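Local coordinates for protein formate dehydrogenase (PDB 1QP8) that binds NADPH and probably reduces 2-oxoacids such as glyoxylate or hydroxypyruvate, as a member of the D-isomer specific 2-hydroxyacid dehydrogenase family, at residues A[80-94]-A[133-145]. Sequence-based numbering, arbitrary orientation.
With NDP (NADPH dihydro-nicotinamide-adenine-dinucleotide phosphate), chain C.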
ATOM      1  N   GLY A  80      -8.287   4.483 -18.134  1.00 54.83           N
ATOM      2  CA  GLY A  80      -9.270   4.025 -17.174  1.00 54.83           C
ATOM      3  C   GLY A  80      -9.523   2.562 -17.472  1.00 54.83           C
ATOM      4  O   GLY A  80     -10.205   1.865 -16.730  1.00 54.83           O
ATOM      5  N   SER A  81      -8.967   2.096 -18.582  1.00 47.65           N
ATOM      6  CA  SER A  81      -9.127   0.706 -18.958  1.00 47.65           C
ATOM      7  C   SER A  81      -8.244  -0.094 -18.029  1.00 47.65           C
ATOM      8  O   SER A  81      -8.474  -1.285 -17.816  1.00 47.65           O
ATOM      9  CB  SER A  81      -8.727   0.494 -20.416  1.00 41.01           C
ATOM     10  OG  SER A  81      -7.667   1.359 -20.764  1.00 41.01           O
ATOM     11  N   ASN A  82      -7.238   0.576 -17.466  1.00 41.49           N
ATOM     12  CA  ASN A  82      -6.323  -0.062 -16.515  1.00 41.49           C
ATOM     13  C   ASN A  82      -6.138   0.830 -15.280  1.00 41.49           C
ATOM     14  O   ASN A  82      -5.199   0.663 -14.505  1.00 41.49           O
ATOM     15  CB  ASN A  82      -4.974  -0.346 -17.180  1.00 48.37           C
ATOM     16  CG  ASN A  82      -4.327   0.894 -17.735  1.00 48.37           C
ATOM     17  OD1 ASN A  82      -3.235   0.839 -18.297  1.00 48.37           O
ATOM     18  ND2 ASN A  82      -4.997   2.025 -17.586  1.00 48.37           N
ATOM     19  N   ALA A  83      -7.064   1.763 -15.098  1.00 42.85           N
ATOM     20  CA  ALA A  83      -6.998   2.702 -13.990  1.00 42.85           C
ATOM     21  C   ALA A  83      -6.839   2.024 -12.641  1.00 42.85           C
ATOM     22  O   ALA A  83      -5.963   2.388 -11.863  1.00 42.85           O
ATOM     23  CB  ALA A  83      -8.232   3.600 -13.991  1.00 35.44           C
ATOM     24  N   ASP A  84      -7.672   1.033 -12.359  1.00 43.35           N
ATOM     25  CA  ASP A  84      -7.567   0.355 -11.082  1.00 43.35           C
ATOM     26  C   ASP A  84      -6.230  -0.332 -10.902  1.00 43.35           C
ATOM     27  O   ASP A  84      -5.543  -0.091  -9.913  1.00 43.35           O
ATOM     28  CB  ASP A  84      -8.711  -0.628 -10.918  1.00 52.92           C
ATOM     29  CG  ASP A  84     -10.057   0.063 -10.929  1.00 52.92           C
ATOM     30  OD1 ASP A  84     -10.292   0.932 -10.058  1.00 52.92           O
ATOM     31  OD2 ASP A  84     -10.882  -0.248 -11.815  1.00 52.92           O
ATOM     32  N   ALA A  85      -5.845  -1.169 -11.858  1.00 40.45           N
ATOM     33  CA  ALA A  85      -4.576  -1.892 -11.769  1.00 40.45           C
ATOM     34  C   ALA A  85      -3.410  -0.953 -11.466  1.00 40.45           C
ATOM     35  O   ALA A  85      -2.698  -1.123 -10.476  1.00 40.45           O
ATOM     36  CB  ALA A  85      -4.311  -2.649 -13.070  1.00 23.99           C
ATOM     37  N   VAL A  86      -3.222   0.031 -12.334  1.00 41.32           N
ATOM     38  CA  VAL A  86      -2.154   1.002 -12.174  1.00 41.32           C
ATOM     39  C   VAL A  86      -2.294   1.743 -10.842  1.00 41.32           C
ATOM     40  O   VAL A  86      -1.301   2.094 -10.196  1.00 41.32           O
ATOM     41  CB  VAL A  86      -2.193   2.025 -13.316  1.00 43.53           C
ATOM     42  CG1 VAL A  86      -1.009   2.978 -13.211  1.00 43.53           C
ATOM     43  CG2 VAL A  86      -2.197   1.304 -14.644  1.00 43.53           C
ATOM     44  N   ALA A  87      -3.538   1.986 -10.443  1.00 41.55           N
ATOM     45  CA  ALA A  87      -3.805   2.673  -9.190  1.00 41.55           C
ATOM     46  C   ALA A  87      -3.184   1.908  -8.020  1.00 41.55           C
ATOM     47  O   ALA A  87      -2.319   2.444  -7.324  1.00 41.55           O
ATOM     48  CB  ALA A  87      -5.297   2.824  -8.984  1.00 73.65           C
ATOM     49  N   GLU A  88      -3.604   0.659  -7.803  1.00 39.24           N
ATOM     50  CA  GLU A  88      -3.048  -0.123  -6.698  1.00 39.24           C
ATOM     51  C   GLU A  88      -1.535  -0.245  -6.798  1.00 39.24           C
ATOM     52  O   GLU A  88      -0.835  -0.290  -5.782  1.00 39.24           O
ATOM     53  CB  GLU A  88      -3.620  -1.549  -6.629  1.00 43.26           C
ATOM     54  CG  GLU A  88      -4.619  -1.957  -7.689  1.00 43.26           C
ATOM     55  CD  GLU A  88      -5.039  -3.426  -7.547  1.00 43.26           C
ATOM     56  OE1 GLU A  88      -4.193  -4.332  -7.763  1.00 43.26           O
ATOM     57  OE2 GLU A  88      -6.216  -3.676  -7.214  1.00 43.26           O
ATOM     58  N   PHE A  89      -1.023  -0.305  -8.020  1.00 35.81           N
ATOM     59  CA  PHE A  89       0.408  -0.435  -8.186  1.00 35.81           C
ATOM     60  C   PHE A  89       1.137   0.800  -7.650  1.00 35.81           C
ATOM     61  O   PHE A  89       2.198   0.686  -7.033  1.00 35.81           O
ATOM     62  CB  PHE A  89       0.761  -0.660  -9.660  1.00 35.30           C
ATOM     63  CG  PHE A  89       2.091  -1.313  -9.863  1.00 35.30           C
ATOM     64  CD1 PHE A  89       2.237  -2.679  -9.694  1.00 35.30           C
ATOM     65  CD2 PHE A  89       3.211  -0.557 -10.173  1.00 35.30           C
ATOM     66  CE1 PHE A  89       3.497  -3.294  -9.830  1.00 35.30           C
ATOM     67  CE2 PHE A  89       4.473  -1.148 -10.313  1.00 35.30           C
ATOM     68  CZ  PHE A  89       4.616  -2.523 -10.139  1.00 35.30           C
ATOM     69  N   ALA A  90       0.573   1.981  -7.882  1.00 39.66           N
ATOM     70  CA  ALA A  90       1.194   3.211  -7.414  1.00 39.66           C
ATOM     71  C   ALA A  90       1.210   3.257  -5.891  1.00 39.66           C
ATOM     72  O   ALA A  90       2.175   3.719  -5.286  1.00 39.66           O
ATOM     73  CB  ALA A  90       0.443   4.411  -7.964  1.00 40.77           C
ATOM     74  N   LEU A  91       0.141   2.779  -5.269  1.00 32.90           N
ATOM     75  CA  LEU A  91       0.088   2.790  -3.827  1.00 32.90           C
ATOM     76  C   LEU A  91       1.173   1.893  -3.281  1.00 32.90           C
ATOM     77  O   LEU A  91       1.867   2.253  -2.320  1.00 32.90           O
ATOM     78  CB  LEU A  91      -1.272   2.322  -3.343  1.00 59.37           C
ATOM     79  CG  LEU A  91      -2.336   3.374  -3.633  1.00 59.37           C
ATOM     80  CD1 LEU A  91      -3.707   2.752  -3.505  1.00 59.37           C
ATOM     81  CD2 LEU A  91      -2.173   4.539  -2.683  1.00 59.37           C
ATOM     82  N   ALA A  92       1.325   0.722  -3.892  1.00 37.11           N
ATOM     83  CA  ALA A  92       2.347  -0.230  -3.475  1.00 37.11           C
ATOM     84  C   ALA A  92       3.693   0.435  -3.663  1.00 37.11           C
ATOM     85  O   ALA A  92       4.542   0.419  -2.776  1.00 37.11           O
ATOM     86  CB  ALA A  92       2.266  -1.483  -4.325  1.00 31.41           C
ATOM     87  N   LEU A  93       3.879   1.030  -4.830  1.00 31.98           N
ATOM     88  CA  LEU A  93       5.127   1.717  -5.122  1.00 31.98           C
ATOM     89  C   LEU A  93       5.422   2.786  -4.097  1.00 31.98           C
ATOM     90  O   LEU A  93       6.577   3.095  -3.830  1.00 31.98           O
ATOM     91  CB  LEU A  93       5.097   2.368  -6.503  1.00 28.89           C
ATOM     92  CG  LEU A  93       5.822   1.593  -7.603  1.00 28.89           C
ATOM     93  CD1 LEU A  93       5.884   2.448  -8.865  1.00 28.89           C
ATOM     94  CD2 LEU A  93       7.234   1.223  -7.130  1.00 28.89           C
ATOM     95  N   LEU A  94       4.379   3.356  -3.521  1.00 38.91           N
ATOM     96  CA  LEU A  94       4.551   4.397  -2.532  1.00 38.91           C
ATOM     97  C   LEU A  94       4.815   3.841  -1.135  1.00 38.91           C
ATOM     98  O   LEU A  94       5.826   4.158  -0.503  1.00 38.91           O
ATOM     99  CB  LEU A  94       3.307   5.278  -2.511  1.00 48.97           C
ATOM    100  CG  LEU A  94       3.166   6.239  -1.332  1.00 48.97           C
ATOM    101  CD1 LEU A  94       4.325   7.226  -1.333  1.00 48.97           C
ATOM    102  CD2 LEU A  94       1.820   6.961  -1.430  1.00 48.97           C
ATOM    103  N   GLY A 133      -7.903  12.402 -12.177  1.00 73.50           N
ATOM    104  CA  GLY A 133      -8.790  11.592 -12.985  1.00 73.50           C
ATOM    105  C   GLY A 133      -8.223  10.267 -13.464  1.00 73.50           C
ATOM    106  O   GLY A 133      -7.113  10.192 -13.982  1.00 73.50           O
ATOM    107  N   GLU A 134      -9.042   9.231 -13.290  1.00 63.58           N
ATOM    108  CA  GLU A 134      -8.756   7.849 -13.664  1.00 63.58           C
ATOM    109  C   GLU A 134      -7.784   7.200 -12.707  1.00 63.58           C
ATOM    110  O   GLU A 134      -8.193   6.493 -11.790  1.00 63.58           O
ATOM    111  CB  GLU A 134      -8.253   7.767 -15.102  1.00 81.18           C
ATOM    112  CG  GLU A 134      -9.336   8.082 -16.144  1.00 81.18           C
ATOM    113  CD  GLU A 134     -10.723   7.458 -15.830  1.00 81.18           C
ATOM    114  OE1 GLU A 134     -10.837   6.588 -14.936  1.00 81.18           O
ATOM    115  OE2 GLU A 134     -11.711   7.841 -16.496  1.00 81.18           O
ATOM    116  N   ILE A 135      -6.500   7.434 -12.922  1.00 44.03           N
ATOM    117  CA  ILE A 135      -5.487   6.893 -12.035  1.00 44.03           C
ATOM    118  C   ILE A 135      -5.283   7.914 -10.921  1.00 44.03           C
ATOM    119  O   ILE A 135      -5.507   7.617  -9.739  1.00 44.03           O
ATOM    120  CB  ILE A 135      -4.153   6.671 -12.780  1.00 34.03           C
ATOM    121  CG1 ILE A 135      -4.332   5.564 -13.832  1.00 34.03           C
ATOM    122  CG2 ILE A 135      -3.025   6.383 -11.778  1.00 34.03           C
ATOM    123  CD1 ILE A 135      -3.172   5.467 -14.830  1.00 34.03           C
ATOM    124  N   GLY A 136      -4.884   9.122 -11.311  1.00 47.53           N
ATOM    125  CA  GLY A 136      -4.643  10.174 -10.342  1.00 47.53           C
ATOM    126  C   GLY A 136      -5.705  10.211  -9.272  1.00 47.53           C
ATOM    127  O   GLY A 136      -5.411  10.177  -8.079  1.00 47.53           O
ATOM    128  N   THR A 137      -6.954  10.251  -9.717  1.00 48.65           N
ATOM    129  CA  THR A 137      -8.099  10.305  -8.825  1.00 48.65           C
ATOM    130  C   THR A 137      -8.242   9.134  -7.867  1.00 48.65           C
ATOM    131  O   THR A 137      -8.543   9.329  -6.690  1.00 48.65           O
ATOM    132  CB  THR A 137      -9.407  10.424  -9.626  1.00 55.82           C
ATOM    133  OG1 THR A 137      -9.423  11.672 -10.330  1.00 55.82           O
ATOM    134  CG2 THR A 137     -10.606  10.363  -8.693  1.00 55.82           C
ATOM    135  N   ARG A 138      -8.053   7.917  -8.361  1.00 44.87           N
ATOM    136  CA  ARG A 138      -8.191   6.747  -7.505  1.00 44.87           C
ATOM    137  C   ARG A 138      -7.138   6.799  -6.432  1.00 44.87           C
ATOM    138  O   ARG A 138      -7.404   6.499  -5.264  1.00 44.87           O
ATOM    139  CB  ARG A 138      -8.064   5.464  -8.326  1.00 48.85           C
ATOM    140  CG  ARG A 138      -9.261   5.242  -9.230  1.00 48.85           C
ATOM    141  CD  ARG A 138      -9.070   4.093 -10.182  1.00 48.85           C
ATOM    142  NE  ARG A 138      -9.726   4.385 -11.456  1.00 48.85           N
ATOM    143  CZ  ARG A 138     -10.864   3.837 -11.865  1.00 48.85           C
ATOM    144  NH1 ARG A 138     -11.484   2.946 -11.103  1.00 48.85           N
ATOM    145  NH2 ARG A 138     -11.393   4.195 -13.027  1.00 48.85           N
ATOM    146  N   VAL A 139      -5.939   7.201  -6.833  1.00 43.71           N
ATOM    147  CA  VAL A 139      -4.835   7.303  -5.892  1.00 43.71           C
ATOM    148  C   VAL A 139      -5.209   8.359  -4.864  1.00 43.71           C
ATOM    149  O   VAL A 139      -5.233   8.089  -3.658  1.00 43.71           O
ATOM    150  CB  VAL A 139      -3.509   7.682  -6.629  1.00 34.85           C
ATOM    151  CG1 VAL A 139      -2.370   7.847  -5.636  1.00 34.85           C
ATOM    152  CG2 VAL A 139      -3.145   6.587  -7.633  1.00 34.85           C
ATOM    153  N   GLY A 140      -5.524   9.551  -5.355  1.00 45.80           N
ATOM    154  CA  GLY A 140      -5.910  10.653  -4.487  1.00 45.80           C
ATOM    155  C   GLY A 140      -6.978  10.275  -3.481  1.00 45.80           C
ATOM    156  O   GLY A 140      -6.851  10.577  -2.294  1.00 45.80           O
ATOM    157  N   LYS A 141      -8.027   9.601  -3.939  1.00 55.80           N
ATOM    158  CA  LYS A 141      -9.079   9.199  -3.026  1.00 55.80           C
ATOM    159  C   LYS A 141      -8.582   8.277  -1.904  1.00 55.80           C
ATOM    160  O   LYS A 141      -8.960   8.446  -0.742  1.00 55.80           O
ATOM    161  CB  LYS A 141     -10.229   8.576  -3.811  1.00100.15           C
ATOM    162  CG  LYS A 141     -10.894   9.607  -4.712  1.00100.15           C
ATOM    163  CD  LYS A 141     -12.162   9.108  -5.375  1.00100.15           C
ATOM    164  CE  LYS A 141     -12.824  10.242  -6.150  1.00100.15           C
ATOM    165  NZ  LYS A 141     -14.055   9.823  -6.865  1.00100.15           N
ATOM    166  N   ILE A 142      -7.712   7.329  -2.236  1.00 49.81           N
ATOM    167  CA  ILE A 142      -7.177   6.407  -1.236  1.00 49.81           C
ATOM    168  C   ILE A 142      -6.257   7.106  -0.238  1.00 49.81           C
ATOM    169  O   ILE A 142      -6.343   6.883   0.974  1.00 49.81           O
ATOM    170  CB  ILE A 142      -6.403   5.288  -1.912  1.00 64.21           C
ATOM    171  CG1 ILE A 142      -7.320   4.606  -2.919  1.00 64.21           C
ATOM    172  CG2 ILE A 142      -5.907   4.305  -0.879  1.00 64.21           C
ATOM    173  CD1 ILE A 142      -6.616   3.652  -3.838  1.00 64.21           C
ATOM    174  N   LEU A 143      -5.364   7.942  -0.749  1.00 62.21           N
ATOM    175  CA  LEU A 143      -4.460   8.660   0.133  1.00 62.21           C
ATOM    176  C   LEU A 143      -5.303   9.424   1.139  1.00 62.21           C
ATOM    177  O   LEU A 143      -5.134   9.277   2.350  1.00 62.21           O
ATOM    178  CB  LEU A 143      -3.589   9.631  -0.663  1.00 46.01           C
ATOM    179  CG  LEU A 143      -2.565   8.984  -1.591  1.00 46.01           C
ATOM    180  CD1 LEU A 143      -1.702  10.063  -2.189  1.00 46.01           C
ATOM    181  CD2 LEU A 143      -1.704   7.990  -0.813  1.00 46.01           C
ATOM    182  N   ALA A 144      -6.221  10.234   0.617  1.00 66.82           N
ATOM    183  CA  ALA A 144      -7.118  11.028   1.443  1.00 66.82           C
ATOM    184  C   ALA A 144      -7.794  10.140   2.472  1.00 66.82           C
ATOM    185  O   ALA A 144      -7.804  10.449   3.656  1.00 66.82           O
ATOM    186  CB  ALA A 144      -8.165  11.700   0.576  1.00100.15           C
ATOM    187  N   ALA A 145      -8.360   9.033   2.015  1.00 47.96           N
ATOM    188  CA  ALA A 145      -9.022   8.112   2.926  1.00 47.96           C
ATOM    189  C   ALA A 145      -8.054   7.555   3.981  1.00 47.96           C
ATOM    190  O   ALA A 145      -8.477   6.947   4.958  1.00 47.96           O
ATOM    191  CB  ALA A 145      -9.648   6.981   2.145  1.00 34.82           C
TER
HETATM  192  PA  NDP C 310      -6.414  10.286 -18.577  0.70 54.47           P
HETATM  193  O1A NDP C 310      -5.704  10.566 -19.864  0.70 54.47           O
HETATM  194  O2A NDP C 310      -6.229   8.846 -18.860  0.70 54.47           O
HETATM  195  O5B NDP C 310      -5.433  11.451 -17.941  0.70 54.47           O
HETATM  196  C5B NDP C 310      -6.116  12.770 -17.927  0.70 54.47           C
HETATM  197  C4B NDP C 310      -5.803  13.525 -16.584  0.70 54.47           C
HETATM  198  O4B NDP C 310      -4.464  14.154 -16.530  0.70 54.47           O
HETATM  199  C3B NDP C 310      -6.751  14.760 -16.319  0.70 54.47           C
HETATM  200  O3B NDP C 310      -6.725  15.102 -14.945  0.70 54.47           O
HETATM  201  C2B NDP C 310      -6.087  15.748 -17.278  0.70 54.47           C
HETATM  202  O2B NDP C 310      -6.424  17.085 -17.354  0.70 54.47           O
HETATM  203  C1B NDP C 310      -4.667  15.525 -16.960  0.70 54.47           C
HETATM  204  N9A NDP C 310      -3.788  16.041 -17.957  0.70 54.47           N
HETATM  205  C8A NDP C 310      -3.567  15.671 -19.258  0.70 54.47           C
HETATM  206  N7A NDP C 310      -2.627  16.415 -19.842  0.70 54.47           N
HETATM  207  C5A NDP C 310      -2.248  17.290 -18.855  0.70 54.47           C
HETATM  208  C6A NDP C 310      -1.281  18.363 -18.837  0.70 54.47           C
HETATM  209  N6A NDP C 310      -0.568  18.641 -19.945  0.70 54.47           N
HETATM  210  N1A NDP C 310      -1.141  19.080 -17.655  0.70 54.47           N
HETATM  211  C2A NDP C 310      -1.926  18.736 -16.562  0.70 54.47           C
HETATM  212  N3A NDP C 310      -2.833  17.776 -16.500  0.70 54.47           N
HETATM  213  C4A NDP C 310      -2.927  17.076 -17.691  0.70 54.47           C
HETATM  214  O3  NDP C 310      -5.915   9.683 -17.218  0.70 54.47           O
HETATM  215  PN  NDP C 310      -5.053   8.467 -16.530  0.70 54.47           P
HETATM  216  O1N NDP C 310      -5.057   8.580 -15.053  0.70 54.47           O
HETATM  217  O2N NDP C 310      -5.531   7.118 -16.973  0.70 54.47           O
HETATM  218  O5D NDP C 310      -3.502   8.648 -17.101  0.70 54.47           O
HETATM  219  C5D NDP C 310      -3.194   8.121 -18.414  0.70 54.47           C
HETATM  220  C4D NDP C 310      -1.683   8.323 -18.616  0.70 54.47           C
HETATM  221  O4D NDP C 310      -0.965   7.537 -17.634  0.70 54.47           O
HETATM  222  C3D NDP C 310      -1.244   7.815 -19.988  0.70 54.47           C
HETATM  223  O3D NDP C 310      -1.376   8.868 -20.928  0.70 54.47           O
HETATM  224  C2D NDP C 310       0.207   7.342 -19.702  0.70 54.47           C
HETATM  225  O2D NDP C 310       1.163   8.385 -19.952  0.70 54.47           O
HETATM  226  C1D NDP C 310       0.163   6.855 -18.235  0.70 54.47           C
HETATM  227  N1N NDP C 310       0.011   5.329 -18.105  0.70 54.47           N
HETATM  228  C2N NDP C 310       1.082   4.650 -17.430  0.70 54.47           C
HETATM  229  C3N NDP C 310       0.954   3.244 -17.303  0.70 54.47           C
HETATM  230  C7N NDP C 310       2.114   2.469 -16.565  0.70 54.47           C
HETATM  231  O7N NDP C 310       1.923   1.299 -16.290  0.70 54.47           O
HETATM  232  N7N NDP C 310       3.251   3.160 -16.282  0.70 54.47           N
HETATM  233  C4N NDP C 310      -0.163   2.466 -17.796  0.70 54.47           C
HETATM  234  C5N NDP C 310      -1.156   3.282 -18.446  0.70 54.47           C
HETATM  235  C6N NDP C 310      -1.113   4.634 -18.611  0.70 54.47           C
HETATM  236  P2B NDP C 310      -7.544  17.450 -18.578  0.70 54.47           P
HETATM  237  O1X NDP C 310      -7.570  18.937 -18.318  0.70 54.47           O
HETATM  238  O2X NDP C 310      -6.841  17.016 -19.815  0.70 54.47           O
HETATM  239  O3X NDP C 310      -8.735  16.688 -18.245  0.70 54.47           O
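R138 joins D84 and E134 in a salt-bridge network at the N-terminal ends of helices 83-94 and 135-145, whose axes approach to 8.8 Å at a crossing angle of -47°. Its NH1 reaches D84 OD1 at 2.6 Å, but the hydrogen bond is weak, bent to 118° at the hydrogen, and the carboxylate stands nearly perpendicular to the guanidinium. The grip on E134 is better aligned, with NE bonded to E134 O and NH2 to E134 OE1 (3.1 Å), both acceptors close to the guanidinium plane. A bend at chi3 brings the guanidinium against A83 CB, which approaches it obliquely, while D84 N lies over one face. An alanine in its place would remove all three bonds and would probably leave D84 and E134 without their shared cation.

Apolar packing continues along the helices. A87 CB meets R138 CB at 3.9 Å, and A90 CB lies 4.2 Å from V139 CG2; both A90 and V139 also touch V179 of strand 177-180. L91 CD2 and L94 CD2 both pack on L143 CD2, L94 CD2 at 3.7 Å.

Near the cofactor, V86 CG1 packs on I135 CD1 at 3.7 Å, while V86 CG2 faces the nicotinamide C4N. I135 N donates to O1N of NDP (2.8 Å, N-H...O angle 155°), in a glycine-rich turn consistent with a Rossmann GxGxxG motif. The chemistry thus implies a salt-bridge cluster at the N-terminal ends, then an apolar interface, joining the diphosphate-binding helix to one whose V86 lies beside the nicotinamide.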